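Local atomic coordinates of uncharacterized protein TP-0789 domain-containing protein (PDB entry 3BUU), a protein that is of unknown function but belongs to the LolA superfamily, whose best-known member carries lipoproteins, so it may bind a lipid-like or lipoprotein ligand. Residues I32-P37 / S199-V204; T112-P117 / R140-Q145; L133-I138 / V147-N152. One frame throughout, in Å; residues are numbered along the deposited sequence.

Contact 1: I32-P37 / S199-V204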
# COMPACT_ATOMS: atom_id res chain seq x y z
N ILE A 32 2.76 2.39 11.56
CA ILE A 32 3.89 1.73 10.92
C ILE A 32 5.04 1.76 11.93
O ILE A 32 5.50 2.82 12.33
CB ILE A 32 4.33 2.39 9.63
CG1 ILE A 32 3.13 2.54 8.70
CG2 ILE A 32 5.48 1.61 9.01
CD1 ILE A 32 3.48 3.15 7.30
N ARG A 33 5.49 0.57 12.33
CA ARG A 33 6.60 0.40 13.26
C ARG A 33 7.73 -0.27 12.50
O ARG A 33 7.60 -1.42 12.08
CB ARG A 33 6.16 -0.49 14.43
CG ARG A 33 5.05 0.11 15.30
CD ARG A 33 4.61 -0.75 16.51
NE ARG A 33 3.76 -0.02 17.46
CZ ARG A 33 2.46 0.22 17.27
NH1 ARG A 33 1.84 -0.22 16.17
NH2 ARG A 33 1.79 0.89 18.20
N THR A 34 8.85 0.43 12.36
CA THR A 34 10.00 -0.11 11.65
C THR A 34 11.14 -0.31 12.61
O THR A 34 11.42 0.60 13.42
CB THR A 34 10.46 0.83 10.54
OG1 THR A 34 9.39 1.02 9.60
CG2 THR A 34 11.66 0.34 9.81
N ALA A 35 11.79 -1.46 12.54
CA ALA A 35 12.97 -1.69 13.34
C ALA A 35 13.92 -2.55 12.59
O ALA A 35 13.52 -3.37 11.74
CB ALA A 35 12.58 -2.38 14.63
N ALA A 36 15.18 -2.43 12.96
CA ALA A 36 16.24 -3.33 12.55
C ALA A 36 16.99 -3.66 13.78
O ALA A 36 16.89 -2.92 14.76
CB ALA A 36 17.16 -2.68 11.51
N PRO A 37 17.76 -4.75 13.84
CA PRO A 37 18.32 -5.21 15.14
C PRO A 37 18.97 -4.22 16.21
O PRO A 37 18.69 -4.37 17.35
CB PRO A 37 19.27 -6.32 14.68
CG PRO A 37 18.53 -6.91 13.50
CD PRO A 37 18.10 -5.68 12.75
N SER A 199 19.65 -3.81 4.94
CA SER A 199 19.41 -2.91 6.08
C SER A 199 18.98 -3.65 7.35
O SER A 199 19.06 -3.09 8.43
CB SER A 199 18.37 -1.84 5.77
OG SER A 199 17.06 -2.40 5.77
N GLY A 200 18.37 -4.82 7.19
CA GLY A 200 17.77 -5.51 8.31
C GLY A 200 16.44 -4.94 8.75
O GLY A 200 15.87 -5.41 9.73
N GLU A 201 15.94 -3.93 8.03
CA GLU A 201 14.67 -3.33 8.44
C GLU A 201 13.49 -4.21 8.14
O GLU A 201 13.38 -4.81 7.06
CB GLU A 201 14.46 -2.03 7.69
CG GLU A 201 15.28 -0.89 8.22
CD GLU A 201 15.10 0.36 7.37
OE1 GLU A 201 14.17 0.43 6.49
OE2 GLU A 201 15.88 1.32 7.59
N VAL A 202 12.56 -4.18 9.08
CA VAL A 202 11.22 -4.75 8.92
C VAL A 202 10.22 -3.70 9.36
O VAL A 202 10.36 -3.14 10.47
CB VAL A 202 11.06 -6.03 9.76
CG1 VAL A 202 9.65 -6.55 9.68
CG2 VAL A 202 12.07 -7.08 9.32
N SER A 203 9.25 -3.39 8.50
CA SER A 203 8.17 -2.48 8.85
C SER A 203 6.90 -3.25 9.03
O SER A 203 6.51 -4.06 8.17
CB SER A 203 7.96 -1.45 7.73
OG SER A 203 9.11 -0.63 7.54
N VAL A 204 6.24 -3.02 10.16
CA VAL A 204 4.98 -3.67 10.50
C VAL A 204 3.89 -2.61 10.41
O VAL A 204 3.91 -1.62 11.17
CB VAL A 204 5.04 -4.35 11.89
CG1 VAL A 204 3.70 -4.98 12.23
CG2 VAL A 204 6.17 -5.37 11.94
O HOH W 1 2.67 -1.63 13.79
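Thr34 and Ser203 face each other as a non-hydrogen-bonded antiparallel pair, and their side chains supply the link that the backbone lacks: Thr34 OG1 and Ser203 OG share a hydrogen bond of 2.7 Å. In both residues the hydroxyl oxygen stands anti to the carbonyl carbon (chi1 -60° and -63°), bringing the two oxygens together on one face. Ser203 OG is also hydrogen-bonded to Gln100 N. Small hydroxyl residues suit this buried spot. An alanine in place of Thr34 would probably leave Ser203 OG without this mate and open a small gap where CG2 lies 4.1 Å from Glu201 CG.

On either side the main chain is satisfied by paired bonds. Arg33 N gives to Val204 O at 2.9 Å and Val204 N returns to Arg33 O; Ala35 and Val202 exchange a similar pair. A water accepts a hydrogen bond from Arg33 NH1 and donates one to Val204 O. Ser199 OG accepts from Glu201 N at 3.0 Å, an ST turn, and is also hydrogen-bonded to Asp195 OD2, while Glu201 OE1 is hydrogen-bonded to Gln100 NE2. Strands 26-36 and 202-212, the first and last of the chain, are thus joined, and the buried hydroxyls are kept within a bonded network.

Contact 2: T112-P117 / R140-Q145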
# COMPACT_ATOMS: atom_id res chain seq x y z
N THR A 112 -5.06 -3.88 -9.20
CA THR A 112 -5.78 -3.81 -10.48
C THR A 112 -5.72 -2.39 -11.00
O THR A 112 -5.92 -1.43 -10.24
CB THR A 112 -7.22 -4.26 -10.31
OG1 THR A 112 -7.24 -5.65 -9.95
CG2 THR A 112 -8.03 -4.12 -11.60
N GLY A 113 -5.41 -2.26 -12.29
CA GLY A 113 -5.31 -0.96 -12.96
C GLY A 113 -3.88 -0.45 -13.05
O GLY A 113 -3.54 0.34 -13.94
N ASP A 114 -3.03 -0.86 -12.12
CA ASP A 114 -1.63 -0.43 -12.12
C ASP A 114 -0.69 -1.48 -12.71
O ASP A 114 0.44 -1.17 -13.06
CB ASP A 114 -1.16 -0.14 -10.69
CG ASP A 114 -1.60 1.21 -10.16
OD1 ASP A 114 -2.28 1.95 -10.92
OD2 ASP A 114 -1.23 1.51 -8.97
N TYR A 115 -1.14 -2.75 -12.76
CA TYR A 115 -0.31 -3.87 -13.15
C TYR A 115 -1.10 -4.78 -14.07
O TYR A 115 -2.28 -5.05 -13.83
CB TYR A 115 0.11 -4.74 -11.94
CG TYR A 115 0.90 -3.94 -10.94
CD1 TYR A 115 2.28 -3.79 -11.06
CD2 TYR A 115 0.26 -3.26 -9.92
CE1 TYR A 115 3.00 -2.97 -10.19
CE2 TYR A 115 0.96 -2.43 -9.05
CZ TYR A 115 2.33 -2.28 -9.19
OH TYR A 115 3.02 -1.44 -8.36
N HIS A 116 -0.41 -5.31 -15.07
CA HIS A 116 -0.98 -6.38 -15.89
C HIS A 116 -0.65 -7.72 -15.20
O HIS A 116 0.53 -7.98 -14.95
CB HIS A 116 -0.31 -6.34 -17.26
CG HIS A 116 -0.47 -7.63 -18.02
ND1 HIS A 116 -1.58 -7.93 -18.77
CD2 HIS A 116 0.31 -8.75 -18.04
CE1 HIS A 116 -1.46 -9.15 -19.29
NE2 HIS A 116 -0.32 -9.67 -18.85
N PRO A 117 -1.65 -8.52 -14.85
CA PRO A 117 -1.39 -9.80 -14.19
C PRO A 117 -1.31 -10.99 -15.15
O PRO A 117 -2.05 -11.05 -16.12
CB PRO A 117 -2.63 -9.95 -13.31
CG PRO A 117 -3.73 -9.34 -14.11
CD PRO A 117 -3.09 -8.23 -14.92
N ARG A 140 6.26 3.58 -15.77
CA ARG A 140 7.28 3.90 -14.79
C ARG A 140 6.80 4.80 -13.66
O ARG A 140 7.52 5.02 -12.67
CB ARG A 140 8.47 4.54 -15.51
CG ARG A 140 9.14 3.60 -16.50
CD ARG A 140 10.12 4.37 -17.40
NE ARG A 140 9.46 5.53 -18.00
CZ ARG A 140 10.07 6.64 -18.41
NH1 ARG A 140 11.38 6.78 -18.26
NH2 ARG A 140 9.36 7.63 -18.94
N SER A 141 5.54 5.23 -13.72
CA SER A 141 5.01 6.01 -12.59
C SER A 141 4.23 5.23 -11.58
O SER A 141 3.83 5.82 -10.59
CB SER A 141 4.16 7.19 -13.03
OG SER A 141 2.99 6.76 -13.69
N VAL A 142 4.01 3.93 -11.81
CA VAL A 142 3.36 3.13 -10.79
C VAL A 142 4.40 2.79 -9.73
O VAL A 142 5.60 3.16 -9.82
CB VAL A 142 2.57 1.88 -11.32
CG1 VAL A 142 1.51 2.30 -12.32
CG2 VAL A 142 3.52 0.83 -11.87
N THR A 143 3.97 2.18 -8.64
CA THR A 143 4.85 2.03 -7.50
C THR A 143 6.05 1.12 -7.79
O THR A 143 7.16 1.41 -7.32
CB THR A 143 4.06 1.61 -6.26
OG1 THR A 143 2.91 2.45 -6.11
CG2 THR A 143 4.89 1.70 -4.97
N TYR A 144 5.80 0.02 -8.50
CA TYR A 144 6.84 -0.97 -8.83
C TYR A 144 6.80 -1.36 -10.26
O TYR A 144 5.71 -1.36 -10.86
CB TYR A 144 6.66 -2.28 -8.00
CG TYR A 144 6.56 -2.00 -6.55
CD1 TYR A 144 7.70 -1.76 -5.79
CD2 TYR A 144 5.30 -1.93 -5.93
CE1 TYR A 144 7.59 -1.44 -4.42
CE2 TYR A 144 5.19 -1.62 -4.57
CZ TYR A 144 6.35 -1.38 -3.84
OH TYR A 144 6.30 -1.05 -2.50
N GLN A 145 7.94 -1.79 -10.78
CA GLN A 145 7.93 -2.33 -12.12
C GLN A 145 7.44 -3.77 -12.18
O GLN A 145 6.88 -4.20 -13.20
CB GLN A 145 9.25 -2.08 -12.81
CG GLN A 145 9.41 -0.55 -13.05
CD GLN A 145 8.20 0.10 -13.75
OE1 GLN A 145 7.35 0.77 -13.10
NE2 GLN A 145 8.09 -0.12 -15.05
O HOH W 2 1.20 1.28 -7.92
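The backbones of Asp114 and Val142 come no nearer than 6.3 Å between CA atoms, and the loop 140-145 has no regular structure, so side chains must span the distance to 112-117. Tyr115 reaches furthest. Its CG stands anti to the carbonyl carbon (chi1 -60°), and the phenol ends against the loop, where OH accepts from Tyr144 N at 3.1 Å. The bond is bent, with 140° at the hydrogen. The same OH lies at the edge of the Tyr144 ring, near its plane, 3.4 Å from CD2. In return Tyr144 O sits at the edge of the Tyr115 ring, 3.2 Å from CE1; it is buried with no hydrogen-bond partner in the model. A tyrosine fits because its ring spans the distance and its hydroxyl serves a loop N-H.

Val142 slides past Asp114 in the opposite direction, its CG1 3.7 Å from Asp114 O and 3.9 Å from Asp114 CG, and its CG2 approaches Tyr115 CE1 at 4.2 Å. The carboxylate is held by charge, since OD1 forms salt bridges with Arg76 and Arg108. Its other oxygen, OD2, accepts from a water at 2.7 Å, and that water accepts a hydrogen bond from Thr143 N. Two successive loop N-H groups, those of Thr143 and Tyr144, are therefore served by a carboxylate-bound water and a phenol, while the two arginines probably favour a charged Asp114 in this buried place.

Contact 3: L133-I138 / V147-N152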
# COMPACT_ATOMS: atom_id res chain seq x y z
N LEU A 133 1.03 -14.78 -9.10
CA LEU A 133 0.81 -13.88 -10.21
C LEU A 133 2.02 -13.00 -10.41
O LEU A 133 2.55 -12.44 -9.46
CB LEU A 133 -0.38 -12.94 -9.94
CG LEU A 133 -1.73 -13.64 -9.73
CD1 LEU A 133 -2.86 -12.59 -9.50
CD2 LEU A 133 -2.09 -14.53 -10.89
N GLU A 134 2.43 -12.83 -11.66
CA GLU A 134 3.42 -11.83 -12.01
C GLU A 134 2.66 -10.57 -12.44
O GLU A 134 1.86 -10.61 -13.39
CB GLU A 134 4.30 -12.33 -13.16
CG GLU A 134 5.31 -11.28 -13.54
CD GLU A 134 6.53 -11.82 -14.24
OE1 GLU A 134 6.67 -13.05 -14.37
OE2 GLU A 134 7.38 -11.01 -14.64
N LEU A 135 2.90 -9.48 -11.71
CA LEU A 135 2.24 -8.19 -11.95
C LEU A 135 3.27 -7.29 -12.58
O LEU A 135 4.27 -6.91 -11.95
CB LEU A 135 1.79 -7.62 -10.61
CG LEU A 135 0.84 -8.48 -9.79
CD1 LEU A 135 0.32 -7.71 -8.59
CD2 LEU A 135 -0.27 -9.08 -10.55
N THR A 136 3.03 -6.90 -13.84
CA THR A 136 3.94 -6.05 -14.55
C THR A 136 3.40 -4.64 -14.53
O THR A 136 2.28 -4.39 -14.97
CB THR A 136 4.09 -6.55 -16.02
OG1 THR A 136 4.59 -7.88 -16.04
CG2 THR A 136 5.04 -5.63 -16.77
N GLY A 137 4.18 -3.70 -14.02
CA GLY A 137 3.72 -2.31 -13.92
C GLY A 137 3.39 -1.77 -15.27
O GLY A 137 4.13 -1.98 -16.24
N ILE A 138 2.27 -1.07 -15.37
CA ILE A 138 1.83 -0.57 -16.66
C ILE A 138 2.83 0.46 -17.21
O ILE A 138 3.09 0.50 -18.44
CB ILE A 138 0.42 0.03 -16.55
CG1 ILE A 138 -0.61 -1.11 -16.38
CG2 ILE A 138 0.13 0.90 -17.75
CD1 ILE A 138 -1.99 -0.89 -16.99
N VAL A 147 5.87 -7.04 -9.48
CA VAL A 147 5.52 -7.63 -8.19
C VAL A 147 5.15 -9.10 -8.45
O VAL A 147 4.43 -9.37 -9.43
CB VAL A 147 4.31 -6.89 -7.55
CG1 VAL A 147 3.96 -7.48 -6.17
CG2 VAL A 147 4.64 -5.41 -7.38
N LEU A 148 5.56 -10.03 -7.60
CA LEU A 148 5.00 -11.38 -7.61
C LEU A 148 4.11 -11.48 -6.40
O LEU A 148 4.53 -11.20 -5.29
CB LEU A 148 6.12 -12.45 -7.54
CG LEU A 148 7.11 -12.46 -8.69
CD1 LEU A 148 8.03 -13.67 -8.52
CD2 LEU A 148 6.46 -12.41 -10.04
N LEU A 149 2.85 -11.85 -6.63
CA LEU A 149 1.84 -11.91 -5.58
C LEU A 149 1.32 -13.34 -5.45
O LEU A 149 0.84 -13.91 -6.43
CB LEU A 149 0.68 -10.95 -5.92
CG LEU A 149 -0.46 -10.93 -4.89
CD1 LEU A 149 -0.03 -10.34 -3.57
CD2 LEU A 149 -1.65 -10.20 -5.47
N TRP A 150 1.41 -13.90 -4.25
CA TRP A 150 0.85 -15.19 -3.93
C TRP A 150 -0.58 -15.00 -3.44
O TRP A 150 -0.81 -14.25 -2.48
CB TRP A 150 1.66 -15.87 -2.82
CG TRP A 150 2.92 -16.56 -3.24
CD1 TRP A 150 3.14 -17.89 -3.16
CD2 TRP A 150 4.14 -15.97 -3.73
NE1 TRP A 150 4.41 -18.19 -3.61
CE2 TRP A 150 5.03 -17.03 -3.99
CE3 TRP A 150 4.56 -14.66 -4.00
CZ2 TRP A 150 6.31 -16.85 -4.48
CZ3 TRP A 150 5.86 -14.45 -4.51
CH2 TRP A 150 6.71 -15.57 -4.74
N VAL A 151 -1.52 -15.70 -4.07
CA VAL A 151 -2.93 -15.62 -3.76
C VAL A 151 -3.40 -17.04 -3.45
O VAL A 151 -3.22 -17.96 -4.26
CB VAL A 151 -3.72 -15.00 -4.92
CG1 VAL A 151 -5.21 -14.98 -4.57
CG2 VAL A 151 -3.25 -13.59 -5.22
N ASN A 152 -3.98 -17.22 -2.27
CA ASN A 152 -4.46 -18.56 -1.89
C ASN A 152 -5.54 -19.03 -2.86
O ASN A 152 -6.51 -18.32 -3.12
CB ASN A 152 -5.04 -18.44 -0.48
CG ASN A 152 -5.19 -19.77 0.20
OD1 ASN A 152 -5.69 -20.69 -0.37
ND2 ASN A 152 -4.80 -19.84 1.43
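Leu135 and Val147 meet at the apolar centre, with Leu135 CB 4.0 Å from Val147 CB. They share one face of the strand pair with Leu133, Leu149 and Val151. On that face Leu135 CD1 reaches Leu149 CB at 4.2 Å, and Leu133 CD1 touches Val151 CG2 more loosely. Helix 9-20 covers this face: its Ile12 meets Leu133 and Val151, and its Leu13 meets Leu135 and Leu149. Branched aliphatic residues suit such a place because they fill the space between strand and helix and carry no polar group that would need a partner.

Strands 128-137 and 146-152 form a beta hairpin, part of the antiparallel, open-barrel-like strand array of the LolA-like fold. Two hydrogen-bonded pairs hold it: Leu133 with Leu149, and Leu135 with Val147. The shortest of the four bonds, Leu135 N to Val147 O at 2.7 Å, arrives nearly in line with the carbonyl, the C=O to donor angle being 169°. Between these pairs Leu148 CA comes within 3.2 Å of Leu133 O, a CA-H...O contact.

The opposite face is more mixed. Here Glu134 and Leu148 lie side by side and point the same way, and Leu148 CD2 rests 3.8 Å from Glu134 CB. Glu134 puts its CG anti to the backbone N (chi1 179°) and continues extended, so the aliphatic part of a partly exposed glutamate lies alongside leucine while the carboxylate continues beyond. Farther along this face, Trp150 gives its NE1 hydrogen to Glu123 OE1 and meets Lys160 in a cation-pi contact.

In the fold
Contacts 2 and 3 adjoin, with centres about 10 Å apart, through the neighbouring strands 115-125 and 128-137. His116 N lies 2.8 Å from Thr136 O, and Gln145 O 2.9 Å from Gly137 N, both probable hydrogen bonds. Tyr115 CB also packs on Leu135 CB at 3.6 Å, so the side chain that reaches the loop in contact 2 rests on the hairpin of contact 3. That loop connects the hairpin's two strands. Contact 1 stands apart, its centre about 25 Å from that of contact 2 and 24 Å from that of contact 3. It joins strands near the two chain ends, and the other two contacts fall in the sequence between them.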